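Local coordinates for transcription regulator (Lactobacillus plantarum WCFS1, PDB 3CLK), which probably controls transcription as a dimeric DNA-binding regulator of the LacI type, whose modelled region resembles a periplasmic binding protein and would probably sense an unidentified small molecule, at residues W162-D167 / K178-N183; E224-K227 / Q232-S235; V248-Q253 / N260-Q265. All coordinates share one frame; numbering follows the deposited sequence.

Contact 1: W162-D167 / K178-N183; sequences WIKPGD and KAFGKN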
loop_
_atom_site.group_PDB
_atom_site.type_symbol
_atom_site.label_atom_id
_atom_site.label_comp_id
_atom_site.label_asym_id
_atom_site.label_seq_id
_atom_site.Cartn_x
_atom_site.Cartn_y
_atom_site.Cartn_z
ATOM N N TRP B 162 -9.666 26.849 9.240
ATOM C CA TRP B 162 -10.220 25.722 8.492
ATOM C C TRP B 162 -9.120 24.952 7.766
ATOM O O TRP B 162 -9.379 23.949 7.086
ATOM C CB TRP B 162 -11.243 26.225 7.470
ATOM C CG TRP B 162 -12.498 26.815 8.067
ATOM C CD1 TRP B 162 -12.845 26.856 9.391
ATOM C CD2 TRP B 162 -13.591 27.397 7.350
ATOM N NE1 TRP B 162 -14.089 27.424 9.538
ATOM C CE2 TRP B 162 -14.572 27.766 8.301
ATOM C CE3 TRP B 162 -13.842 27.642 5.994
ATOM C CZ2 TRP B 162 -15.784 28.364 7.942
ATOM C CZ3 TRP B 162 -15.053 28.240 5.632
ATOM C CH2 TRP B 162 -16.006 28.593 6.606
ATOM N N ILE B 163 -7.890 25.429 7.922
ATOM C CA ILE B 163 -6.738 24.819 7.286
ATOM C C ILE B 163 -5.849 24.194 8.354
ATOM O O ILE B 163 -5.300 24.898 9.214
ATOM C CB ILE B 163 -5.942 25.883 6.492
ATOM C CG1 ILE B 163 -6.900 26.655 5.576
ATOM C CG2 ILE B 163 -4.856 25.226 5.666
ATOM C CD1 ILE B 163 -6.266 27.871 4.885
ATOM N N LYS B 164 -5.738 22.867 8.314
ATOM C CA LYS B 164 -4.925 22.130 9.269
ATOM C C LYS B 164 -3.869 21.357 8.503
ATOM O O LYS B 164 -4.156 20.326 7.889
ATOM C CB LYS B 164 -5.787 21.165 10.081
ATOM C CG LYS B 164 -6.858 21.849 10.916
ATOM C CD LYS B 164 -6.251 22.798 11.948
ATOM C CE LYS B 164 -7.338 23.447 12.791
ATOM N NZ LYS B 164 -6.785 24.405 13.785
ATOM N N PRO B 165 -2.631 21.872 8.496
ATOM C CA PRO B 165 -1.510 21.243 7.801
ATOM C C PRO B 165 -1.163 19.873 8.370
ATOM O O PRO B 165 -1.508 19.542 9.505
ATOM C CB PRO B 165 -0.375 22.249 7.996
ATOM C CG PRO B 165 -1.096 23.553 8.038
ATOM C CD PRO B 165 -2.266 23.229 8.941
ATOM N N GLY B 166 -0.460 19.095 7.567
ATOM C CA GLY B 166 -0.065 17.769 7.981
ATOM C C GLY B 166 0.937 17.261 6.980
ATOM O O GLY B 166 1.528 18.041 6.228
ATOM N N ASP B 167 1.111 15.951 6.943
ATOM C CA ASP B 167 2.074 15.341 6.047
ATOM C C ASP B 167 1.459 14.230 5.214
ATOM O O ASP B 167 2.120 13.229 4.929
ATOM C CB ASP B 167 3.240 14.773 6.860
ATOM C CG ASP B 167 2.774 13.821 7.945
ATOM O OD1 ASP B 167 1.630 13.338 7.847
ATOM O OD2 ASP B 167 3.546 13.550 8.885
ATOM N N LYS B 178 -8.994 16.371 15.347
ATOM C CA LYS B 178 -8.979 16.742 16.758
ATOM C C LYS B 178 -8.899 18.264 16.828
ATOM O O LYS B 178 -9.588 18.895 17.633
ATOM C CB LYS B 178 -7.778 16.109 17.472
ATOM C CG LYS B 178 -7.873 14.592 17.592
ATOM C CD LYS B 178 -6.609 14.002 18.190
ATOM C CE LYS B 178 -6.654 12.474 18.211
ATOM N NZ LYS B 178 -5.365 11.941 18.733
ATOM N N ALA B 179 -8.073 18.845 15.961
ATOM C CA ALA B 179 -7.916 20.286 15.893
ATOM C C ALA B 179 -9.262 20.950 15.572
ATOM O O ALA B 179 -9.669 21.908 16.234
ATOM C CB ALA B 179 -6.882 20.644 14.835
ATOM N N PHE B 180 -9.958 20.446 14.560
ATOM C CA PHE B 180 -11.255 21.020 14.207
ATOM C C PHE B 180 -12.180 20.942 15.412
ATOM O O PHE B 180 -12.906 21.890 15.712
ATOM C CB PHE B 180 -11.874 20.282 13.027
ATOM C CG PHE B 180 -11.148 20.491 11.730
ATOM C CD1 PHE B 180 -10.762 21.766 11.329
ATOM C CD2 PHE B 180 -10.898 19.420 10.879
ATOM C CE1 PHE B 180 -10.138 21.966 10.093
ATOM C CE2 PHE B 180 -10.283 19.609 9.656
ATOM C CZ PHE B 180 -9.902 20.888 9.261
ATOM N N GLY B 181 -12.154 19.811 16.103
ATOM C CA GLY B 181 -12.981 19.661 17.283
ATOM C C GLY B 181 -14.273 18.898 17.073
ATOM O O GLY B 181 -14.830 18.856 15.977
ATOM N N LYS B 182 -14.740 18.281 18.151
ATOM C CA LYS B 182 -15.973 17.511 18.147
ATOM C C LYS B 182 -17.155 18.428 17.815
ATOM O O LYS B 182 -18.145 17.998 17.225
ATOM C CB LYS B 182 -16.167 16.891 19.528
ATOM C CG LYS B 182 -17.365 15.975 19.670
ATOM C CD LYS B 182 -17.502 15.523 21.119
ATOM C CE LYS B 182 -18.584 14.465 21.291
ATOM N NZ LYS B 182 -19.910 14.926 20.793
ATOM N N ASN B 183 -17.039 19.696 18.193
ATOM C CA ASN B 183 -18.097 20.670 17.947
ATOM C C ASN B 183 -17.788 21.594 16.778
ATOM O O ASN B 183 -18.321 22.705 16.697
ATOM C CB ASN B 183 -18.340 21.488 19.219
ATOM C CG ASN B 183 -18.834 20.629 20.368
ATOM O OD1 ASN B 183 -18.648 20.964 21.536
ATOM N ND2 ASN B 183 -19.477 19.514 20.038
#
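With CG set beside its own backbone N (chi1 -62°) and the chain bent again at chi2 (-61°), K164 curls over toward F180 and A179 before it straightens out to NZ. The F180 ring, swung from the helix by a similar first torsion, slides past this chain in the opposite direction. K164 CG lies 3.4 Å from F180 CE1, approaching the ring obliquely. Farther out, K164 CE presses on A179 CB at 3.5 Å, tighter than usual for two carbons, while NZ passes the same methyl at 3.9 Å. The backbone joins in too: W162 O sits near the ring plane at its edge, 3.7 Å from F180 CE1. These pieces belong to a beta-alpha-beta crossover, in which the outermost strand 163-164 leads into helix 170-180 and then to strand 188-191, passing over strand 128-131 between them. K164 is bonded through its backbone to I130 and G132, and F180 also rests on A131 and L186, so the ring bridges the helix end and the edge of the sheet. An alanine in place of K164 would remove the methylenes beside the ring and is likely to open a gap between strand 163-164 and the helix end at A179 and F180, letting the ring turn more easily.

Contact 2: E224-K227 / Q232-S235; sequences EMCK and QLTS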
loop_
_atom_site.group_PDB
_atom_site.type_symbol
_atom_site.label_atom_id
_atom_site.label_comp_id
_atom_site.label_asym_id
_atom_site.label_seq_id
_atom_site.Cartn_x
_atom_site.Cartn_y
_atom_site.Cartn_z
ATOM N N GLU B 224 -7.288 2.269 -3.896
ATOM C CA GLU B 224 -8.122 1.227 -3.296
ATOM C C GLU B 224 -8.537 1.559 -1.862
ATOM O O GLU B 224 -9.605 1.150 -1.409
ATOM C CB GLU B 224 -7.399 -0.131 -3.329
ATOM C CG GLU B 224 -8.175 -1.261 -2.637
ATOM C CD GLU B 224 -7.661 -2.656 -2.991
ATOM O OE1 GLU B 224 -6.455 -2.925 -2.796
ATOM O OE2 GLU B 224 -8.472 -3.485 -3.459
HETATM N N MSE B 225 -7.698 2.304 -1.152
HETATM C CA MSE B 225 -8.007 2.687 0.221
HETATM C C MSE B 225 -9.384 3.353 0.365
HETATM O O MSE B 225 -9.967 3.324 1.451
HETATM C CB MSE B 225 -6.925 3.622 0.769
HETATM C CG MSE B 225 -5.560 2.975 0.913
HETATM SE SE MSE B 225 -5.536 1.471 2.137
HETATM C CE MSE B 225 -3.810 1.778 2.929
ATOM N N CYS B 226 -9.902 3.943 -0.710
ATOM C CA CYS B 226 -11.214 4.599 -0.657
ATOM C C CYS B 226 -12.385 3.620 -0.629
ATOM O O CYS B 226 -13.483 3.974 -0.202
ATOM C CB CYS B 226 -11.408 5.540 -1.850
ATOM S SG CYS B 226 -10.385 7.025 -1.805
ATOM N N LYS B 227 -12.148 2.394 -1.087
ATOM C CA LYS B 227 -13.190 1.374 -1.131
ATOM C C LYS B 227 -13.182 0.411 0.051
ATOM O O LYS B 227 -13.974 -0.529 0.085
ATOM C CB LYS B 227 -13.080 0.579 -2.440
ATOM C CG LYS B 227 -13.705 1.278 -3.643
ATOM C CD LYS B 227 -15.216 1.022 -3.706
ATOM C CE LYS B 227 -15.946 2.029 -4.599
ATOM N NZ LYS B 227 -15.373 2.149 -5.972
ATOM N N GLN B 232 -17.533 4.276 2.181
ATOM C CA GLN B 232 -16.486 4.352 1.172
ATOM C C GLN B 232 -16.300 5.822 0.809
ATOM O O GLN B 232 -17.269 6.564 0.650
ATOM C CB GLN B 232 -16.858 3.514 -0.055
ATOM C CG GLN B 232 -16.978 2.037 0.284
ATOM C CD GLN B 232 -16.900 1.136 -0.929
ATOM O OE1 GLN B 232 -17.635 1.314 -1.902
ATOM N NE2 GLN B 232 -16.009 0.150 -0.875
ATOM N N LEU B 233 -15.044 6.230 0.671
ATOM C CA LEU B 233 -14.696 7.620 0.397
ATOM C C LEU B 233 -14.855 8.168 -1.015
ATOM O O LEU B 233 -14.321 7.612 -1.979
ATOM C CB LEU B 233 -13.254 7.873 0.844
ATOM C CG LEU B 233 -12.930 7.830 2.335
ATOM C CD1 LEU B 233 -11.430 7.604 2.526
ATOM C CD2 LEU B 233 -13.374 9.129 2.988
ATOM N N THR B 234 -15.588 9.271 -1.123
ATOM C CA THR B 234 -15.761 9.934 -2.398
ATOM C C THR B 234 -14.408 10.586 -2.594
ATOM O O THR B 234 -13.787 11.050 -1.629
ATOM C CB THR B 234 -16.852 11.015 -2.342
ATOM O OG1 THR B 234 -18.130 10.380 -2.289
ATOM C CG2 THR B 234 -16.796 11.915 -3.574
ATOM N N SER B 235 -13.940 10.637 -3.830
ATOM C CA SER B 235 -12.625 11.200 -4.046
ATOM C C SER B 235 -12.413 11.862 -5.384
ATOM O O SER B 235 -13.224 11.739 -6.304
ATOM C CB SER B 235 -11.584 10.091 -3.906
ATOM O OG SER B 235 -11.746 9.129 -4.941
#
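L233 N donates to C226 O at 2.9 Å, and this bond closes the loop that joins the neighbouring parallel strands 216-219 and 234-237 of the mixed sheet, in the C-terminal lobe of a fold like that of type I periplasmic binding proteins. No full helix intervenes: 224-226 have helical backbone angles without the regular bonding, in a turn tied by K227 N to E224 O. The C226 carbonyl is met in its own plane, on a lone pair, with a C=O...N angle of 145°. A second bond runs from the Q232 amide, NE2, to K227 O, but its modelled length of 2.4 Å is too short to be trusted, so the exact placing of that amide is doubtful. Q232 is at any rate laid across the root of K227, its chain extended beyond CG, so that amide and aliphatic chain cross obliquely.

Behind these polar groups the contact becomes apolar. C226 turns SG to the side of its backbone N, where it meets L233 CB at 4.0 Å and the CB of S235 at 3.9 Å. L233 continues the same layer onto I217 and onto A197 of helix 194-206. The hydroxyl of S235 finds its main partner in R275, whose NH1 also bonds L233 O. The loop faces the second subunit of the dimer: M225, a selenomethionine, packs on M225 of that subunit, and Y170 of the same subunit lies on Q232. Within the loop, the CB of C226 rides over the neighbouring backbone, 3.6 Å from L233 O.

Contact 3: V248-Q253 / N260-Q265; sequences VQQIHQ and NRIVSQ
I262 pushes its CD1 against the backbone of Q250, and this is the tight half of a contact between helix 240-256 and the extended segment that returns from it to strand 265-267. Both belong to the lobe built on the parallel sheet, a Rossmann-like layer of the type I periplasmic-binding-protein fold, in which strand 265-267 adds to the edge beside strand 104-106. The side chain of I262 reaches out straight (chi2 180°), and its tip slots between the carbonyl and the first methylene of Q250: CD1 comes 3.3 Å from Q250 O and 3.4 Å from Q250 CB. It also lies 3.6 Å from I251 N, so the methyl is seated on the peptide link between the two helix residues. I251 turns its CB away from the returning segment, and its side chain rests on L70; CG1 still meets I262 CD1 at 4.1 Å. This inner part is therefore continuous with the buried layer between helix and sheet.

Toward the solvent the fit becomes sparser and more polar. The chain of Q250 bends at chi2 (-63°), carrying its amide across I262, with OE1 3.3 Å from I262 CG2, to reach S264. S264 OG donates to Q250 OE1 at 2.6 Å, a single bond joining two partly exposed side chains. I262, flanked by R261 and V263 whose exposed side chains point away from the helix, carries the apolar contact of the returning segment alone. S264 itself is pinned through its backbone to F104. Its hydroxyl does not use a lone pair of the amide: OG stands above the carbonyl plane of Q250, 62° out of it.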
loop_
_atom_site.group_PDB
_atom_site.type_symbol
_atom_site.label_atom_id
_atom_site.label_comp_id
_atom_site.label_asym_id
_atom_site.label_seq_id
_atom_site.Cartn_x
_atom_site.Cartn_y
_atom_site.Cartn_z
ATOM N N VAL B 248 6.856 6.074 -19.404
ATOM C CA VAL B 248 7.648 5.183 -20.233
ATOM C C VAL B 248 7.647 5.631 -21.698
ATOM O O VAL B 248 8.621 5.422 -22.411
ATOM C CB VAL B 248 7.134 3.732 -20.146
ATOM C CG1 VAL B 248 7.894 2.844 -21.123
ATOM C CG2 VAL B 248 7.307 3.213 -18.730
ATOM N N GLN B 249 6.558 6.251 -22.142
ATOM C CA GLN B 249 6.477 6.714 -23.526
ATOM C C GLN B 249 7.410 7.897 -23.774
ATOM O O GLN B 249 7.842 8.125 -24.904
ATOM C CB GLN B 249 5.033 7.086 -23.889
ATOM C CG GLN B 249 4.069 5.902 -23.837
ATOM C CD GLN B 249 2.670 6.251 -24.310
ATOM O OE1 GLN B 249 2.085 7.241 -23.878
ATOM N NE2 GLN B 249 2.124 5.429 -25.199
ATOM N N GLN B 250 7.725 8.654 -22.725
ATOM C CA GLN B 250 8.636 9.782 -22.874
ATOM C C GLN B 250 10.060 9.249 -23.031
ATOM O O GLN B 250 10.861 9.808 -23.788
ATOM C CB GLN B 250 8.555 10.723 -21.665
ATOM C CG GLN B 250 7.292 11.571 -21.615
ATOM C CD GLN B 250 7.174 12.529 -22.794
ATOM O OE1 GLN B 250 7.974 13.458 -22.948
ATOM N NE2 GLN B 250 6.172 12.305 -23.634
ATOM N N ILE B 251 10.368 8.165 -22.319
ATOM C CA ILE B 251 11.693 7.551 -22.402
ATOM C C ILE B 251 11.844 6.921 -23.779
ATOM O O ILE B 251 12.833 7.151 -24.476
ATOM C CB ILE B 251 11.882 6.441 -21.344
ATOM C CG1 ILE B 251 11.839 7.039 -19.936
ATOM C CG2 ILE B 251 13.203 5.728 -21.576
ATOM C CD1 ILE B 251 12.011 6.003 -18.820
ATOM N N HIS B 252 10.852 6.121 -24.158
ATOM C CA HIS B 252 10.852 5.456 -25.454
ATOM C C HIS B 252 11.014 6.490 -26.567
ATOM O O HIS B 252 11.762 6.286 -27.520
ATOM C CB HIS B 252 9.537 4.701 -25.656
ATOM C CG HIS B 252 9.390 4.092 -27.017
ATOM N ND1 HIS B 252 8.164 3.918 -27.624
ATOM C CD2 HIS B 252 10.309 3.601 -27.881
ATOM C CE1 HIS B 252 8.335 3.347 -28.803
ATOM N NE2 HIS B 252 9.628 3.144 -28.983
ATOM N N GLN B 253 10.302 7.601 -26.434
ATOM C CA GLN B 253 10.341 8.674 -27.415
ATOM C C GLN B 253 11.690 9.390 -27.442
ATOM O O GLN B 253 12.087 9.933 -28.476
ATOM C CB GLN B 253 9.227 9.677 -27.119
ATOM C CG GLN B 253 9.078 10.796 -28.130
ATOM C CD GLN B 253 8.864 10.283 -29.546
ATOM O OE1 GLN B 253 8.092 9.347 -29.772
ATOM N NE2 GLN B 253 9.539 10.906 -30.508
ATOM N N ASN B 260 17.597 11.444 -26.640
ATOM C CA ASN B 260 17.947 10.840 -25.359
ATOM C C ASN B 260 17.762 11.852 -24.227
ATOM O O ASN B 260 18.538 11.887 -23.271
ATOM C CB ASN B 260 19.393 10.334 -25.385
ATOM C CG ASN B 260 19.612 9.238 -26.418
ATOM O OD1 ASN B 260 20.739 8.795 -26.636
ATOM N ND2 ASN B 260 18.535 8.795 -27.057
ATOM N N ARG B 261 16.724 12.672 -24.352
ATOM C CA ARG B 261 16.405 13.695 -23.362
ATOM C C ARG B 261 14.908 13.989 -23.382
ATOM O O ARG B 261 14.273 13.931 -24.437
ATOM C CB ARG B 261 17.168 14.986 -23.653
ATOM C CG ARG B 261 18.670 14.890 -23.481
ATOM C CD ARG B 261 19.314 16.259 -23.665
ATOM N NE ARG B 261 20.755 16.226 -23.441
ATOM C CZ ARG B 261 21.536 17.303 -23.432
ATOM N NH1 ARG B 261 21.017 18.507 -23.634
ATOM N NH2 ARG B 261 22.840 17.175 -23.217
ATOM N N ILE B 262 14.354 14.314 -22.217
ATOM C CA ILE B 262 12.932 14.623 -22.096
ATOM C C ILE B 262 12.769 16.030 -21.512
ATOM O O ILE B 262 13.389 16.362 -20.506
ATOM C CB ILE B 262 12.234 13.595 -21.179
ATOM C CG1 ILE B 262 12.513 12.178 -21.695
ATOM C CG2 ILE B 262 10.735 13.857 -21.144
ATOM C CD1 ILE B 262 11.881 11.072 -20.868
ATOM N N VAL B 263 11.939 16.858 -22.141
ATOM C CA VAL B 263 11.747 18.221 -21.659
ATOM C C VAL B 263 10.290 18.635 -21.477
ATOM O O VAL B 263 10.013 19.769 -21.087
ATOM C CB VAL B 263 12.406 19.249 -22.614
ATOM C CG1 VAL B 263 13.883 18.928 -22.791
ATOM C CG2 VAL B 263 11.691 19.245 -23.959
ATOM N N SER B 264 9.359 17.728 -21.746
ATOM C CA SER B 264 7.947 18.063 -21.612
ATOM C C SER B 264 7.405 18.007 -20.184
ATOM O O SER B 264 7.862 17.216 -19.356
ATOM C CB SER B 264 7.103 17.147 -22.501
ATOM O OG SER B 264 7.240 15.794 -22.109
ATOM N N GLN B 265 6.432 18.872 -19.915
ATOM C CA GLN B 265 5.754 18.939 -18.626
ATOM C C GLN B 265 4.288 18.733 -18.994
ATOM O O GLN B 265 3.733 19.490 -19.799
ATOM C CB GLN B 265 5.947 20.311 -17.979
ATOM C CG GLN B 265 7.408 20.707 -17.780
ATOM C CD GLN B 265 7.552 22.002 -17.014
ATOM O OE1 GLN B 265 6.898 22.996 -17.329
ATOM N NE2 GLN B 265 8.414 22.002 -16.001
#

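Overall arrangement
Followed from the N terminus, the three contacts come in series, and none nests within or crosses another. Contact 1 closes first, over ten residues that are mostly helix, and ties the outermost strand 163-164 of the mixed sheet to the end of helix 170-180. Contact 2 closes a loop of only four intervening residues farther across that same sheet, its centre about 21 Å away, on a side that faces the second subunit. From strand 234-237 the chain then passes into helix 240-256 and the other lobe, where contact 3 fastens the return toward the edge strand of the parallel sheet. Contact 3 lies about 32 Å from contact 2 and about 41 Å from contact 1, centre to centre.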